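Local coordinates for aminotransferase class-III (Ochrobactrum anthropi, PDB 5GHG), which probably transfers amino groups between amines or amino acids and ketones, aldehydes or keto acids with a pyridoxal-phosphate-type cofactor, as an omega-transaminase, at residues N406-E411 against N448-S453; V414-R417 against T422-F425. The protein carries 1 engineered substitution. One frame throughout, in Å; residues are numbered along the deposited sequence.

Contact 1 brackets contact 2 along the chain: helix 400-411 leads into strand 414-419, the hairpin returns as strand 422-425, and helix 433-455 closes the loop. Their centres lie about 12 Å apart and they touch directly. Leu409 O and Val414 N are 3.1 Å apart, a probable hydrogen bond at the turn from helix to strand, while Leu409 CD2 comes within 3.6 Å of Ser416 CB. Contact 2 is the one nearer the centre of the chain, and the side chain of Arg417 lies about 8 Å from the bound PMP. Both helices of contact 1 pack on the face of the hairpin that carries Val414, Ser416, Leu423 and Phe425.

Contact 1 (N406-E411 against N448-S453); sequences NAVLQE and NDVQAS
Val408 carries the meeting of the two helices, setting its two methyl groups against Asp449 and Val450, while its neighbours in 406-411 look elsewhere. At the start of the segment Asn406 turns its side chain to the hairpin, where it touches Leu423, and its backbone O accepts the helical bond from Gln410 N at 3.0 Å. One step past Ala407, Val408 points across to the other helix. Its CG1 stands anti to the backbone N (chi1 170°), and this splits the two branches between two partners. CG2 meets CG2 of Val450 methyl to methyl at 4.3 Å, a loose van der Waals touch. CG1 approaches the neighbouring Asp449, lying 4.4 Å from its CB and 4.2 Å from its OD2, so that it rests against the flank of the acidic side chain as well as one of its oxygens. That oxygen has a stronger partner in Arg412, just beyond the end of 406-411, with which it forms a salt bridge. Leu409 then faces inward, onto Ala442 and Thr446 of helix 433-455 and onto Phe425 of the hairpin.

The spacing is wide, with 7.9 Å between the CA atoms of Val408 and Val450, and only 91 Å² is buried. Polar links flank the valine pair: Lys404, one turn before Val408, makes a weak hydrogen bond to Ser453, and Arg412, one turn after it, reaches Asp449. Lys404, Val408 and Arg412 thus form an i, i+4, i+8 row in which an apolar touch sits between two polar ones. Such a pairing of surface helices, both resting on one face of a sheet, is consistent with the C-terminal alpha/beta small domain of fold type I aminotransferases, the class to which class-III enzymes belong.

Contact 2 (V414-R417 against T422-F425); sequences VISR and TLAF
Ser416 and Ala424 form the tight centre of this hairpin contact, joined by a side chain rather than by backbone alone. The serine hydroxyl donates to Ala424 O over 2.6 Å, meeting the oxygen at a C=O...donor angle of 139° and tilted 18° from the carbonyl plane. OG reaches that carbonyl because it stands anti to the backbone N (chi1 175°). It also lies 3.8 Å from Leu423 CB and sits over one face of the Phe425 ring, 4.2 Å above the plane and offset toward the rim.

The second bond runs the other way, from Ala424 N to Arg417 O at 3.1 Å and in the carbonyl plane. The same oxygen receives a CA-H...O contact from Leu423 CA, 3.5 Å away, so the backbone of Arg417 belongs to the tight part.

The loose parts are Ile415 and the outgoing side chain of Arg417. Ile415 points away from 422-425 and bonds through its backbone to Ile51, which ties the strand to 49-52 on its other edge. Arg417 CB stays 4.8 Å from Ala424 CB, and beyond it the chain leads off to the second subunit, where NH1 hydrogen-bonds to Ser87 OG and the chain packs on Phe86 of that subunit.

Arg417 N lies 4.0 Å from Ala424 O, too far for a regular strand bond. The hydroxyl appears to take the place of the amide as donor, leaving both the N-H and the C=O of buried Ala424 satisfied where the strand is broken.

Contact 1 (N406-E411 against N448-S453)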
ATOM      1  N   ASN B 406      17.440  15.997 -18.713  1.00  5.41           N
ATOM      2  CA  ASN B 406      16.604  16.220 -17.539  1.00  4.52           C
ATOM      3  C   ASN B 406      17.340  17.056 -16.491  1.00  4.91           C
ATOM      4  O   ASN B 406      16.749  17.922 -15.852  1.00  4.53           O
ATOM      5  CB  ASN B 406      16.187  14.880 -16.948  1.00  5.03           C
ATOM      6  CG  ASN B 406      14.989  14.989 -16.000  1.00  8.09           C
ATOM      7  OD1 ASN B 406      14.065  15.747 -16.252  1.00 10.13           O
ATOM      8  ND2 ASN B 406      15.002  14.215 -14.945  1.00 11.66           N
ATOM      9  N   ALA B 407      18.639  16.797 -16.308  1.00  4.58           N
ATOM     10  CA  ALA B 407      19.431  17.590 -15.369  1.00  6.44           C
ATOM     11  C   ALA B 407      19.526  19.053 -15.806  1.00  6.21           C
ATOM     12  O   ALA B 407      19.442  19.966 -14.977  1.00  5.48           O
ATOM     13  CB  ALA B 407      20.820  16.979 -15.210  1.00  7.23           C
ATOM     14  N   VAL B 408      19.711  19.291 -17.104  1.00  4.95           N
ATOM     15  CA  VAL B 408      19.763  20.662 -17.601  1.00  5.82           C
ATOM     16  C   VAL B 408      18.404  21.340 -17.452  1.00  4.81           C
ATOM     17  O   VAL B 408      18.311  22.504 -17.053  1.00  3.37           O
ATOM     18  CB  VAL B 408      20.241  20.688 -19.064  1.00  7.34           C
ATOM     19  CG1 VAL B 408      20.060  22.098 -19.639  1.00  6.50           C
ATOM     20  CG2 VAL B 408      21.681  20.274 -19.150  1.00  7.71           C
ATOM     21  N   LEU B 409      17.331  20.615 -17.758  1.00  3.68           N
ATOM     22  CA  LEU B 409      16.003  21.183 -17.601  1.00  4.67           C
ATOM     23  C   LEU B 409      15.743  21.582 -16.140  1.00  5.33           C
ATOM     24  O   LEU B 409      15.144  22.634 -15.874  1.00  4.52           O
ATOM     25  CB  LEU B 409      14.953  20.190 -18.090  1.00  4.67           C
ATOM     26  CG  LEU B 409      13.507  20.601 -18.234  1.00  8.25           C
ATOM     27  CD1 LEU B 409      13.353  21.841 -19.088  1.00  7.29           C
ATOM     28  CD2 LEU B 409      12.706  19.446 -18.844  1.00  9.98           C
ATOM     29  N   GLN B 410      16.201  20.765 -15.188  1.00  3.02           N
ATOM     30  CA  GLN B 410      16.067  21.118 -13.779  1.00  5.68           C
ATOM     31  C   GLN B 410      16.880  22.370 -13.426  1.00  6.65           C
ATOM     32  O   GLN B 410      16.439  23.201 -12.628  1.00  6.15           O
ATOM     33  CB  GLN B 410      16.482  19.941 -12.891  1.00  6.54           C
ATOM     34  CG  GLN B 410      16.353  20.210 -11.384  1.00  6.92           C
ATOM     35  CD  GLN B 410      16.702  18.973 -10.570  1.00 12.44           C
ATOM     36  OE1 GLN B 410      16.251  17.875 -10.895  1.00 21.54           O
ATOM     37  NE2 GLN B 410      17.551  19.123  -9.559  1.00 10.58           N
ATOM     38  N   GLU B 411      18.070  22.516 -14.018  1.00  7.32           N
ATOM     39  CA  GLU B 411      18.823  23.757 -13.861  1.00  8.88           C
ATOM     40  C   GLU B 411      18.025  24.960 -14.360  1.00  8.27           C
ATOM     41  O   GLU B 411      18.167  26.063 -13.830  1.00  8.38           O
ATOM     42  CB  GLU B 411      20.147  23.695 -14.626  1.00  7.23           C
ATOM     43  CG  GLU B 411      21.171  22.723 -14.112  1.00 11.90           C
ATOM     44  CD  GLU B 411      22.438  22.746 -14.973  1.00 19.14           C
ATOM     45  OE1 GLU B 411      22.673  21.767 -15.737  1.00 21.00           O
ATOM     46  OE2 GLU B 411      23.160  23.784 -14.948  1.00 22.85           O
ATOM     47  N   ASN B 448      18.797  22.754 -27.111  1.00  6.93           N
ATOM     48  CA  ASN B 448      19.891  23.486 -27.760  1.00  7.96           C
ATOM     49  C   ASN B 448      21.184  23.400 -26.948  1.00  9.37           C
ATOM     50  O   ASN B 448      22.262  23.181 -27.506  1.00  8.99           O
ATOM     51  CB  ASN B 448      19.481  24.932 -27.997  1.00  7.42           C
ATOM     52  CG  ASN B 448      18.432  25.052 -29.075  1.00 13.47           C
ATOM     53  OD1 ASN B 448      18.278  24.142 -29.896  1.00 12.45           O
ATOM     54  ND2 ASN B 448      17.690  26.134 -29.077  1.00 11.36           N
ATOM     55  N   ASP B 449      21.093  23.571 -25.623  1.00  8.31           N
ATOM     56  CA  ASP B 449      22.269  23.443 -24.765  1.00  9.31           C
ATOM     57  C   ASP B 449      22.894  22.055 -24.889  1.00  9.91           C
ATOM     58  O   ASP B 449      24.118  21.922 -25.007  1.00 10.05           O
ATOM     59  CB  ASP B 449      21.912  23.699 -23.307  1.00 10.66           C
ATOM     60  CG  ASP B 449      21.765  25.179 -22.988  1.00 19.74           C
ATOM     61  OD1 ASP B 449      22.085  26.008 -23.868  1.00 23.42           O
ATOM     62  OD2 ASP B 449      21.328  25.497 -21.835  1.00 24.10           O
ATOM     63  N   VAL B 450      22.073  21.009 -24.813  1.00  6.02           N
ATOM     64  CA  VAL B 450      22.589  19.657 -24.867  1.00  6.42           C
ATOM     65  C   VAL B 450      23.232  19.394 -26.233  1.00  8.89           C
ATOM     66  O   VAL B 450      24.305  18.791 -26.328  1.00 10.01           O
ATOM     67  CB  VAL B 450      21.472  18.634 -24.570  1.00  7.75           C
ATOM     68  CG1 VAL B 450      21.987  17.234 -24.796  1.00  6.20           C
ATOM     69  CG2 VAL B 450      20.983  18.789 -23.119  1.00  6.97           C
ATOM     70  N   GLN B 451      22.574  19.837 -27.300  1.00  7.36           N
ATOM     71  CA  GLN B 451      23.132  19.664 -28.638  1.00 11.84           C
ATOM     72  C   GLN B 451      24.496  20.350 -28.758  1.00 12.58           C
ATOM     73  O   GLN B 451      25.455  19.768 -29.268  1.00 11.62           O
ATOM     74  CB  GLN B 451      22.155  20.200 -29.676  1.00 13.71           C
ATOM     75  CG  GLN B 451      22.695  20.257 -31.099  1.00 18.78           C
ATOM     76  CD  GLN B 451      22.926  18.879 -31.702  1.00 27.33           C
ATOM     77  OE1 GLN B 451      22.644  17.852 -31.077  1.00 24.52           O
ATOM     78  NE2 GLN B 451      23.431  18.850 -32.932  1.00 34.96           N
ATOM     79  N   ALA B 452      24.598  21.582 -28.259  1.00  8.82           N
ATOM     80  CA  ALA B 452      25.880  22.284 -28.285  1.00 11.77           C
ATOM     81  C   ALA B 452      26.937  21.515 -27.509  1.00 13.10           C
ATOM     82  O   ALA B 452      28.086  21.391 -27.953  1.00 14.40           O
ATOM     83  CB  ALA B 452      25.719  23.691 -27.727  1.00 10.78           C
ATOM     84  N   SER B 453      26.571  20.991 -26.344  1.00  9.52           N
ATOM     85  CA  SER B 453      27.518  20.261 -25.517  1.00 11.24           C
ATOM     86  C   SER B 453      27.996  18.987 -26.216  1.00 16.24           C
ATOM     87  O   SER B 453      29.176  18.632 -26.139  1.00 14.89           O
ATOM     88  CB  SER B 453      26.884  19.941 -24.164  1.00 16.36           C
ATOM     89  OG  SER B 453      27.540  18.877 -23.521  1.00 26.98           O
TER

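Contact 2 (V414-R417 against T422-F425)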
ATOM      1  N   VAL B 414      12.681  23.562 -14.264  1.00  4.34           N
ATOM      2  CA  VAL B 414      11.570  22.712 -14.661  1.00  4.24           C
ATOM      3  C   VAL B 414      11.909  21.280 -14.239  1.00  6.12           C
ATOM      4  O   VAL B 414      12.968  20.755 -14.602  1.00  5.08           O
ATOM      5  CB  VAL B 414      11.308  22.781 -16.180  1.00  4.94           C
ATOM      6  CG1 VAL B 414      10.255  21.759 -16.600  1.00  5.44           C
ATOM      7  CG2 VAL B 414      10.887  24.191 -16.611  1.00  4.99           C
ATOM      8  N   ILE B 415      11.008  20.656 -13.489  1.00  7.50           N
ATOM      9  CA  ILE B 415      11.169  19.269 -13.064  1.00  5.09           C
ATOM     10  C   ILE B 415      10.387  18.400 -14.048  1.00  7.02           C
ATOM     11  O   ILE B 415       9.146  18.440 -14.096  1.00  5.08           O
ATOM     12  CB  ILE B 415      10.692  19.053 -11.623  1.00  8.01           C
ATOM     13  CG1 ILE B 415      11.618  19.783 -10.654  1.00 10.44           C
ATOM     14  CG2 ILE B 415      10.619  17.563 -11.288  1.00  9.19           C
ATOM     15  CD1 ILE B 415      11.096  19.841  -9.236  1.00  9.87           C
ATOM     16  N   SER B 416      11.107  17.632 -14.857  1.00  5.62           N
ATOM     17  CA  SER B 416      10.501  16.613 -15.692  1.00  8.01           C
ATOM     18  C   SER B 416      10.847  15.250 -15.084  1.00 10.85           C
ATOM     19  O   SER B 416      11.262  15.161 -13.922  1.00  9.26           O
ATOM     20  CB  SER B 416      10.987  16.788 -17.140  1.00  7.82           C
ATOM     21  OG  SER B 416      10.516  15.760 -17.996  1.00  9.91           O
ATOM     22  N   ARG B 417      10.659  14.193 -15.862  1.00 10.77           N
ATOM     23  CA  ARG B 417      11.039  12.844 -15.457  1.00 14.78           C
ATOM     24  C   ARG B 417      11.623  12.161 -16.682  1.00 11.43           C
ATOM     25  O   ARG B 417      11.030  12.211 -17.760  1.00 12.11           O
ATOM     26  CB  ARG B 417       9.818  12.059 -14.937  1.00 15.46           C
ATOM     27  CG  ARG B 417      10.149  10.691 -14.346  1.00 21.36           C
ATOM     28  CD  ARG B 417       9.127  10.328 -13.261  1.00 29.87           C
ATOM     29  NE  ARG B 417       9.563   9.204 -12.437  1.00 37.70           N
ATOM     30  CZ  ARG B 417      10.326   9.312 -11.350  1.00 35.35           C
ATOM     31  NH1 ARG B 417      10.677   8.219 -10.684  1.00 31.09           N
ATOM     32  NH2 ARG B 417      10.739  10.505 -10.930  1.00 31.68           N
ATOM     33  N   THR B 422      13.225   9.325 -22.819  1.00  4.53           N
ATOM     34  CA  THR B 422      12.019  10.115 -22.981  1.00  4.62           C
ATOM     35  C   THR B 422      11.861  11.060 -21.800  1.00  4.98           C
ATOM     36  O   THR B 422      11.897  10.627 -20.646  1.00  6.06           O
ATOM     37  CB  THR B 422      10.776   9.213 -23.107  1.00  5.54           C
ATOM     38  OG1 THR B 422      10.909   8.368 -24.259  1.00  5.54           O
ATOM     39  CG2 THR B 422       9.502  10.058 -23.258  1.00  3.91           C
ATOM     40  N   LEU B 423      11.701  12.341 -22.087  1.00  3.13           N
ATOM     41  CA  LEU B 423      11.294  13.327 -21.082  1.00  4.63           C
ATOM     42  C   LEU B 423       9.774  13.447 -21.084  1.00  4.32           C
ATOM     43  O   LEU B 423       9.168  13.652 -22.135  1.00  4.84           O
ATOM     44  CB  LEU B 423      11.899  14.697 -21.386  1.00  3.60           C
ATOM     45  CG  LEU B 423      13.420  14.776 -21.446  1.00  7.35           C
ATOM     46  CD1 LEU B 423      13.840  16.213 -21.716  1.00  8.20           C
ATOM     47  CD2 LEU B 423      14.020  14.254 -20.165  1.00  7.41           C
ATOM     48  N   ALA B 424       9.163  13.333 -19.904  1.00  4.08           N
ATOM     49  CA  ALA B 424       7.705  13.390 -19.813  1.00  5.97           C
ATOM     50  C   ALA B 424       7.250  14.743 -19.291  1.00  7.36           C
ATOM     51  O   ALA B 424       7.953  15.419 -18.538  1.00  6.51           O
ATOM     52  CB  ALA B 424       7.160  12.285 -18.909  1.00  7.33           C
ATOM     53  N   PHE B 425       6.055  15.138 -19.709  1.00  5.22           N
ATOM     54  CA  PHE B 425       5.413  16.352 -19.241  1.00  3.69           C
ATOM     55  C   PHE B 425       3.977  15.995 -18.865  1.00  6.60           C
ATOM     56  O   PHE B 425       3.249  15.404 -19.663  1.00  6.05           O
ATOM     57  CB  PHE B 425       5.489  17.439 -20.297  1.00  6.88           C
ATOM     58  CG  PHE B 425       6.896  17.814 -20.619  1.00  9.42           C
ATOM     59  CD1 PHE B 425       7.526  18.835 -19.935  1.00  8.80           C
ATOM     60  CD2 PHE B 425       7.626  17.067 -21.537  1.00  6.80           C
ATOM     61  CE1 PHE B 425       8.842  19.151 -20.192  1.00 10.75           C
ATOM     62  CE2 PHE B 425       8.942  17.371 -21.792  1.00  7.82           C
ATOM     63  CZ  PHE B 425       9.560  18.413 -21.123  1.00 11.40           C
TER